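Local coordinates for protein syndapin (Drosophila melanogaster, PDB 3I2W) that binds membrane phospholipids through its dimeric F-BAR domain, the part present here, and probably acts in endocytosis and the internalization of plasma membrane proteins, at the interface of chains A and B. Coordinates in Å, arbitrary orientation; residue numbers count along the deposited sequence, not the author numbering. Chains: chain A/B, Syndapin.

All four contacts belong to the two-fold symmetric seam of the F-BAR homodimer; distances run between their C-alpha centres. Contacts 1 and 3, about 9 Å apart, share A:Gly276, A:Ile277 and B:Phe4 and follow chain A from helix 264-275 into its C-terminal tail. Contact 2 lies about 23 Å from contact 3 and 30 Å from contact 1. Contact 4 is about 82 Å from contact 1 and 52 Å from contact 2, with the chains exchanged. The helix ending at residue 240 serves contacts 2, 3 and 4, helix 63-105 contacts 2 and 4. The subunits join lengthwise, as would suit an elongated, membrane-binding F-BAR dimer.

Contact 1: the interface of chains A and B. Residues chain A 276-277, 279-280, 283; chain B 3-5.
The C-terminal tail of one F-BAR subunit, just past helix 264-275, runs along the N-terminal segment of the other here, loop against loop. A:Ile277 O accepts a hydrogen bond from the indole NE1 of B:Trp5 at 3.2 Å. The acceptor lies near the indole plane, while the donor is tilted 32° from the carbonyl plane; A:Met279 O also sits at this indole edge. The indole is covered on both faces: CH2 of A:Trp283 comes over one, towards the rim, and CD2 of B:Phe4 stands 3.5 Å above the centre of the other. The B:Phe4 side chain runs parallel to that of A:Ile277, and its CE2 meets the methyl CG2 at 3.6 Å. CG2, anti to the carbonyl carbon of A:Ile277, touches both B:Phe4 and B:Trp5. The backbone of A:Gly276 passes along the phenyl ring. At the other end, the selenium of selenomethionine A:Met279 packs on B:Phe4 CB at 3.7 Å. B:Ser3 OG, anti to its backbone N (chi1 174°), donates to A:Ala280 O at 2.8 Å and accepts from the backbone N of B:Trp5 at 3.2 Å.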
# COMPACT_ATOMS: atom_id res chain seq x y z
N GLY A 276 12.10 4.10 38.26
CA GLY A 276 12.21 5.37 38.97
C GLY A 276 11.86 5.33 40.43
O GLY A 276 11.96 4.31 41.10
N ILE A 277 11.41 6.45 40.95
CA ILE A 277 11.31 6.56 42.36
C ILE A 277 10.51 5.51 43.14
O ILE A 277 10.80 5.28 44.26
CB ILE A 277 10.87 7.94 42.77
CG1 ILE A 277 9.44 8.21 42.30
CG2 ILE A 277 11.83 8.96 42.26
CD1 ILE A 277 8.79 9.35 43.08
N MSE A 279 10.76 2.45 42.91
CA MSE A 279 11.57 1.24 43.09
C MSE A 279 12.01 1.11 44.58
O MSE A 279 12.35 2.11 45.21
CB MSE A 279 12.80 1.24 42.17
CG MSE A 279 12.50 1.17 40.69
SE MSE A 279 14.02 1.13 39.76
CE MSE A 279 14.27 -0.59 39.68
N ALA A 280 11.99 -0.10 45.15
CA ALA A 280 12.55 -0.35 46.48
C ALA A 280 14.06 -0.05 46.52
O ALA A 280 14.72 -0.12 45.48
CB ALA A 280 12.30 -1.78 46.86
N TRP A 283 18.68 0.58 52.11
CA TRP A 283 19.54 1.62 52.60
C TRP A 283 20.73 1.06 53.41
O TRP A 283 20.75 -0.14 53.78
CB TRP A 283 18.73 2.71 53.26
CG TRP A 283 17.62 3.12 52.33
CD1 TRP A 283 16.42 2.48 52.19
CD2 TRP A 283 17.62 4.19 51.37
NE1 TRP A 283 15.67 3.09 51.22
CE2 TRP A 283 16.37 4.15 50.72
CE3 TRP A 283 18.54 5.18 51.02
CZ2 TRP A 283 16.00 5.08 49.73
CZ3 TRP A 283 18.17 6.11 50.01
CH2 TRP A 283 16.91 6.05 49.40
N SER B 3 18.31 -0.78 41.38
CA SER B 3 17.46 0.25 41.95
C SER B 3 17.82 1.64 41.51
O SER B 3 18.95 2.10 41.65
CB SER B 3 17.49 0.21 43.50
OG SER B 3 16.78 1.30 44.18
N PHE B 4 16.82 2.36 41.06
CA PHE B 4 16.93 3.80 40.85
C PHE B 4 17.76 4.57 41.90
O PHE B 4 18.51 5.50 41.60
CB PHE B 4 15.52 4.41 40.77
CG PHE B 4 15.52 5.91 40.74
CD1 PHE B 4 15.85 6.59 39.59
CD2 PHE B 4 15.24 6.64 41.90
CE1 PHE B 4 15.85 7.96 39.59
CE2 PHE B 4 15.26 7.97 41.89
CZ PHE B 4 15.55 8.65 40.74
N TRP B 5 17.59 4.19 43.15
CA TRP B 5 18.18 4.91 44.26
C TRP B 5 19.71 4.82 44.43
O TRP B 5 20.32 5.68 45.05
CB TRP B 5 17.42 4.52 45.48
CG TRP B 5 16.05 5.05 45.39
CD1 TRP B 5 14.90 4.35 45.18
CD2 TRP B 5 15.67 6.42 45.46
NE1 TRP B 5 13.83 5.20 45.17
CE2 TRP B 5 14.28 6.48 45.37
CE3 TRP B 5 16.39 7.62 45.68
CZ2 TRP B 5 13.58 7.66 45.43
CZ3 TRP B 5 15.69 8.80 45.75
CH2 TRP B 5 14.31 8.83 45.61

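Contact 2: the interface of chains A and B. Residues chain A 68-69, 259; chain B 233.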
# COMPACT_ATOMS: atom_id res chain seq x y z
N ALA A 68 -0.71 1.62 21.02
CA ALA A 68 -1.29 2.49 20.07
C ALA A 68 -0.45 2.56 18.81
O ALA A 68 -0.99 2.44 17.76
CB ALA A 68 -1.52 3.83 20.66
N TRP A 69 0.86 2.74 18.86
CA TRP A 69 1.58 2.78 17.59
C TRP A 69 1.20 1.54 16.80
O TRP A 69 1.10 1.57 15.57
CB TRP A 69 3.07 2.68 17.74
CG TRP A 69 3.86 3.82 18.18
CD1 TRP A 69 3.73 4.53 19.32
CD2 TRP A 69 5.06 4.29 17.55
NE1 TRP A 69 4.74 5.46 19.41
CE2 TRP A 69 5.57 5.32 18.34
CE3 TRP A 69 5.75 3.94 16.38
CZ2 TRP A 69 6.74 6.01 18.00
CZ3 TRP A 69 6.89 4.61 16.05
CH2 TRP A 69 7.39 5.63 16.85
N ILE A 259 -5.75 3.49 19.53
CA ILE A 259 -5.16 4.77 19.88
C ILE A 259 -5.70 5.33 21.21
O ILE A 259 -4.94 5.76 22.08
CB ILE A 259 -5.41 5.78 18.77
CG1 ILE A 259 -4.63 5.35 17.55
CG2 ILE A 259 -4.87 7.10 19.13
CD1 ILE A 259 -4.72 6.32 16.40
N LEU B 233 -0.92 10.09 16.33
CA LEU B 233 -1.63 8.89 16.00
C LEU B 233 -3.09 9.11 15.54
O LEU B 233 -3.46 8.57 14.51
CB LEU B 233 -1.51 7.83 17.09
CG LEU B 233 -0.12 7.22 17.24
CD1 LEU B 233 -0.14 6.06 18.16
CD2 LEU B 233 0.42 6.78 15.93
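Helical backbone carries every residue of this patch: A:Ala68 and A:Trp69 are consecutive in helix 63-105, A:Ile259 lies near the end of helix 248-260, and B:Leu233 belongs to the long helix 169-240 of the partner. B:Leu233 is inserted between the two chain A helices and uses different parts of its side chain on each. Its methyl CD1 is directed at helix 63-105, where it meets A:Ala68 CB at 3.6 Å and the backbone N of A:Trp69 at 3.5 Å. The same methyl lies 3.7 Å from A:Trp69 CA, so the tryptophan contributes mainly its main chain to this contact, with the indole extending past the leucine. The small side chain of A:Ala68 probably lets the leucine approach the helix backbone. On the other flank, the terminal methyl CD1 of A:Ile259 packs against B:Leu233 CB at 3.6 Å and also lies over the leucine backbone carbonyl. The isoleucine reaches that far because its chain is extended beyond CG1 (chi2 -176°), while its other branch, CG2, touches the same CB at 4.0 Å. Those two side chains meet at an oblique angle. The leucine chain is likewise extended (chi2 -171°), carrying CD1 away from its own helix. The patch thus joins a long helix of B to two helices of A within the central helical body of the F-BAR dimer.

Contact 3: the interface of chains A and B. Residues chain A 268, 271-272, 276-277; chain B 4, 215, 219.
B:Phe215, on the long helix 169-240, packs into the bend where chain A leaves helix 264-275, and this is the tight part of the contact, its ring touched by several groups. CE1 of the ring lies 3.7 Å from A:Gly276 CA, with the backbone N of A:Ile277 over one face towards the rim. A:Ile277 CG2 comes to CD2 at 3.8 Å. CG1 stands between the backbone N and the carbonyl carbon (chi1 66°), so that CG2 lies above the ring near its rim and CG1 beyond the rim by CD2 and CE2. The A:Ser272 hydroxyl OG borders CE2 at 3.8 Å, while the edge of the A:Trp271 indole presents CD1 to B:Phe215 CZ at 3.9 Å. A:Ile277 thereby sits between B:Phe215 and B:Phe4. The B:Gln219 amide is relatively loose, brushing its neighbours through a few atoms. Its chain bends at chi2 (-81°) and runs antiparallel to A:Leu268, bringing NE2 to 3.8 Å from the methyl CD2 and OE1 to 3.4 Å from the leucine backbone O. The amide also approaches A:Trp271 CD1, its plane turned 35° from the indole. The contact probably fixes where the C-terminal tail departs along the partner subunit in the homodimer.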
# COMPACT_ATOMS: atom_id res chain seq x y z
N LEU A 268 3.46 6.08 32.63
CA LEU A 268 4.29 6.77 33.60
C LEU A 268 4.35 6.06 34.95
O LEU A 268 5.39 6.02 35.61
CB LEU A 268 3.81 8.20 33.78
CG LEU A 268 4.10 9.14 32.60
CD1 LEU A 268 3.80 10.59 33.00
CD2 LEU A 268 5.52 9.04 32.16
N TRP A 271 6.74 3.28 34.65
CA TRP A 271 8.11 3.71 34.62
C TRP A 271 8.68 3.98 36.01
O TRP A 271 9.82 3.64 36.32
CB TRP A 271 8.25 5.00 33.84
CG TRP A 271 9.73 5.33 33.60
CD1 TRP A 271 10.54 6.14 34.35
CD2 TRP A 271 10.55 4.84 32.54
NE1 TRP A 271 11.80 6.19 33.82
CE2 TRP A 271 11.84 5.38 32.72
CE3 TRP A 271 10.32 3.98 31.47
CZ2 TRP A 271 12.88 5.10 31.86
CZ3 TRP A 271 11.37 3.70 30.61
CH2 TRP A 271 12.63 4.24 30.82
N SER A 272 7.87 4.64 36.83
CA SER A 272 8.30 5.00 38.15
C SER A 272 8.52 3.73 38.91
O SER A 272 9.43 3.68 39.74
CB SER A 272 7.26 5.81 38.82
OG SER A 272 7.75 6.18 40.08
N GLY A 276 12.10 4.10 38.26
CA GLY A 276 12.21 5.37 38.97
C GLY A 276 11.86 5.33 40.43
O GLY A 276 11.96 4.31 41.10
N ILE A 277 11.41 6.45 40.95
CA ILE A 277 11.31 6.56 42.36
C ILE A 277 10.51 5.51 43.14
O ILE A 277 10.80 5.28 44.26
CB ILE A 277 10.87 7.94 42.77
CG1 ILE A 277 9.44 8.21 42.30
CG2 ILE A 277 11.83 8.96 42.26
CD1 ILE A 277 8.79 9.35 43.08
N PHE B 4 16.82 2.36 41.06
CA PHE B 4 16.93 3.80 40.85
C PHE B 4 17.76 4.57 41.90
O PHE B 4 18.51 5.50 41.60
CB PHE B 4 15.52 4.41 40.77
CG PHE B 4 15.52 5.91 40.74
CD1 PHE B 4 15.85 6.59 39.59
CD2 PHE B 4 15.24 6.64 41.90
CE1 PHE B 4 15.85 7.96 39.59
CE2 PHE B 4 15.26 7.97 41.89
CZ PHE B 4 15.55 8.65 40.74
N PHE B 215 13.21 13.91 39.19
CA PHE B 215 12.56 12.85 38.47
C PHE B 215 11.26 13.34 37.90
O PHE B 215 10.87 12.96 36.82
CB PHE B 215 12.23 11.74 39.42
CG PHE B 215 11.58 10.56 38.78
CD1 PHE B 215 12.29 9.73 37.91
CD2 PHE B 215 10.27 10.23 39.07
CE1 PHE B 215 11.70 8.63 37.33
CE2 PHE B 215 9.68 9.08 38.52
CZ PHE B 215 10.38 8.30 37.65
N GLN B 219 9.40 13.08 34.29
CA GLN B 219 8.06 12.62 34.06
C GLN B 219 7.21 13.70 33.37
O GLN B 219 6.46 13.41 32.48
CB GLN B 219 7.40 12.17 35.37
CG GLN B 219 8.13 11.08 36.05
CD GLN B 219 7.84 9.73 35.51
OE1 GLN B 219 7.01 9.00 36.05
NE2 GLN B 219 8.50 9.36 34.41

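Contact 4: the interface of chains A and B. Residues chain A 222, 226; chain B 61-62, 65, 264, 267-268.
B:Tyr62 and A:Glu222 form the polar link of this contact, the tyrosine OH donating a hydrogen bond to the carboxylate oxygen OE1 at 2.8 Å. The hydroxyl meets OE1 on its anti side, 19° out of the carboxylate plane, and carboxylate and phenol ring are nearly coplanar. A:Glu222 gets there by a bend at chi2 (76°), which turns its carboxylate towards the tyrosine. B:Glu61 OE2 lies 5.4 Å from A:Glu222 OE1, and the two like charges may disfavour each other; the bond from B:Tyr62 could offset part of that. The apolar contacts use the aliphatic part of A:Glu222, and CB and both methyls of A:Leu226. A:Glu222 CG rests on B:Leu268 CD2 at 3.6 Å. One turn on, A:Leu226 crosses B:Gln264 at about a right angle, CB meeting CB at 3.9 Å, and its CD1 reaches B:Asp267 CB at 4.0 Å. Its other methyl, CD2, points towards B:Glu61 and B:Thr65. Second-shell bonds within B hold this surface together: B:Asp267 OD2 accepts from both the backbone N and the hydroxyl OG1 of B:Thr65, the latter at 2.8 Å. They tie helix 264-275 to the start of helix 63-105, and the long helix 185-240 of A lies across the surface that these two helices of B form in the dimer.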
# COMPACT_ATOMS: atom_id res chain seq x y z
N GLU A 222 -23.29 -10.26 -32.29
CA GLU A 222 -22.51 -9.19 -31.67
C GLU A 222 -23.21 -8.61 -30.47
O GLU A 222 -22.58 -8.27 -29.48
CB GLU A 222 -22.28 -8.06 -32.63
CG GLU A 222 -21.67 -6.86 -31.98
CD GLU A 222 -20.19 -7.02 -31.68
OE1 GLU A 222 -19.51 -5.97 -31.48
OE2 GLU A 222 -19.71 -8.19 -31.63
N LEU A 226 -22.08 -7.64 -26.44
CA LEU A 226 -22.18 -6.28 -25.91
C LEU A 226 -22.98 -6.33 -24.63
O LEU A 226 -22.74 -5.55 -23.66
CB LEU A 226 -22.83 -5.32 -26.90
CG LEU A 226 -22.18 -5.18 -28.28
CD1 LEU A 226 -22.79 -3.98 -29.00
CD2 LEU A 226 -20.62 -5.10 -28.29
N GLU B 61 -12.78 -2.18 -29.79
CA GLU B 61 -14.05 -1.95 -29.11
C GLU B 61 -14.51 -0.54 -29.52
O GLU B 61 -13.64 0.29 -29.84
CB GLU B 61 -13.91 -2.15 -27.60
CG GLU B 61 -15.18 -1.98 -26.85
CD GLU B 61 -16.10 -3.17 -26.91
OE1 GLU B 61 -15.93 -4.17 -26.18
OE2 GLU B 61 -17.04 -3.10 -27.69
N TYR B 62 -15.82 -0.31 -29.59
CA TYR B 62 -16.35 0.97 -30.10
C TYR B 62 -17.60 1.38 -29.33
O TYR B 62 -18.15 0.62 -28.54
CB TYR B 62 -16.73 0.86 -31.61
CG TYR B 62 -17.77 -0.27 -31.89
CD1 TYR B 62 -17.40 -1.60 -31.76
CD2 TYR B 62 -19.09 -0.00 -32.22
CE1 TYR B 62 -18.26 -2.65 -31.97
CE2 TYR B 62 -19.99 -1.08 -32.44
CZ TYR B 62 -19.56 -2.41 -32.30
OH TYR B 62 -20.38 -3.55 -32.48
N THR B 65 -20.01 1.04 -25.60
CA THR B 65 -19.42 -0.07 -24.93
C THR B 65 -17.96 0.28 -24.67
O THR B 65 -17.43 0.11 -23.57
CB THR B 65 -19.57 -1.30 -25.80
OG1 THR B 65 -20.96 -1.66 -25.85
CG2 THR B 65 -18.80 -2.47 -25.23
N GLN B 264 -26.39 -1.34 -26.38
CA GLN B 264 -26.13 -2.18 -27.52
C GLN B 264 -26.84 -1.68 -28.81
O GLN B 264 -26.27 -1.70 -29.90
CB GLN B 264 -26.38 -3.66 -27.15
CG GLN B 264 -27.76 -3.96 -26.66
CD GLN B 264 -28.79 -3.85 -27.79
OE1 GLN B 264 -28.42 -3.93 -28.97
NE2 GLN B 264 -30.06 -3.68 -27.44
N ASP B 267 -25.03 1.17 -30.15
CA ASP B 267 -23.78 0.70 -30.75
C ASP B 267 -23.96 -0.07 -32.04
O ASP B 267 -23.26 0.21 -33.04
CB ASP B 267 -22.94 -0.09 -29.75
CG ASP B 267 -22.39 0.79 -28.66
OD1 ASP B 267 -22.50 2.07 -28.77
OD2 ASP B 267 -21.90 0.21 -27.67
N LEU B 268 -24.91 -0.98 -32.04
CA LEU B 268 -25.16 -1.73 -33.23
C LEU B 268 -25.65 -0.87 -34.37
O LEU B 268 -25.27 -1.11 -35.50
CB LEU B 268 -26.13 -2.88 -33.00
CG LEU B 268 -25.60 -4.05 -32.20
CD1 LEU B 268 -26.73 -4.94 -32.07
CD2 LEU B 268 -24.50 -4.75 -32.93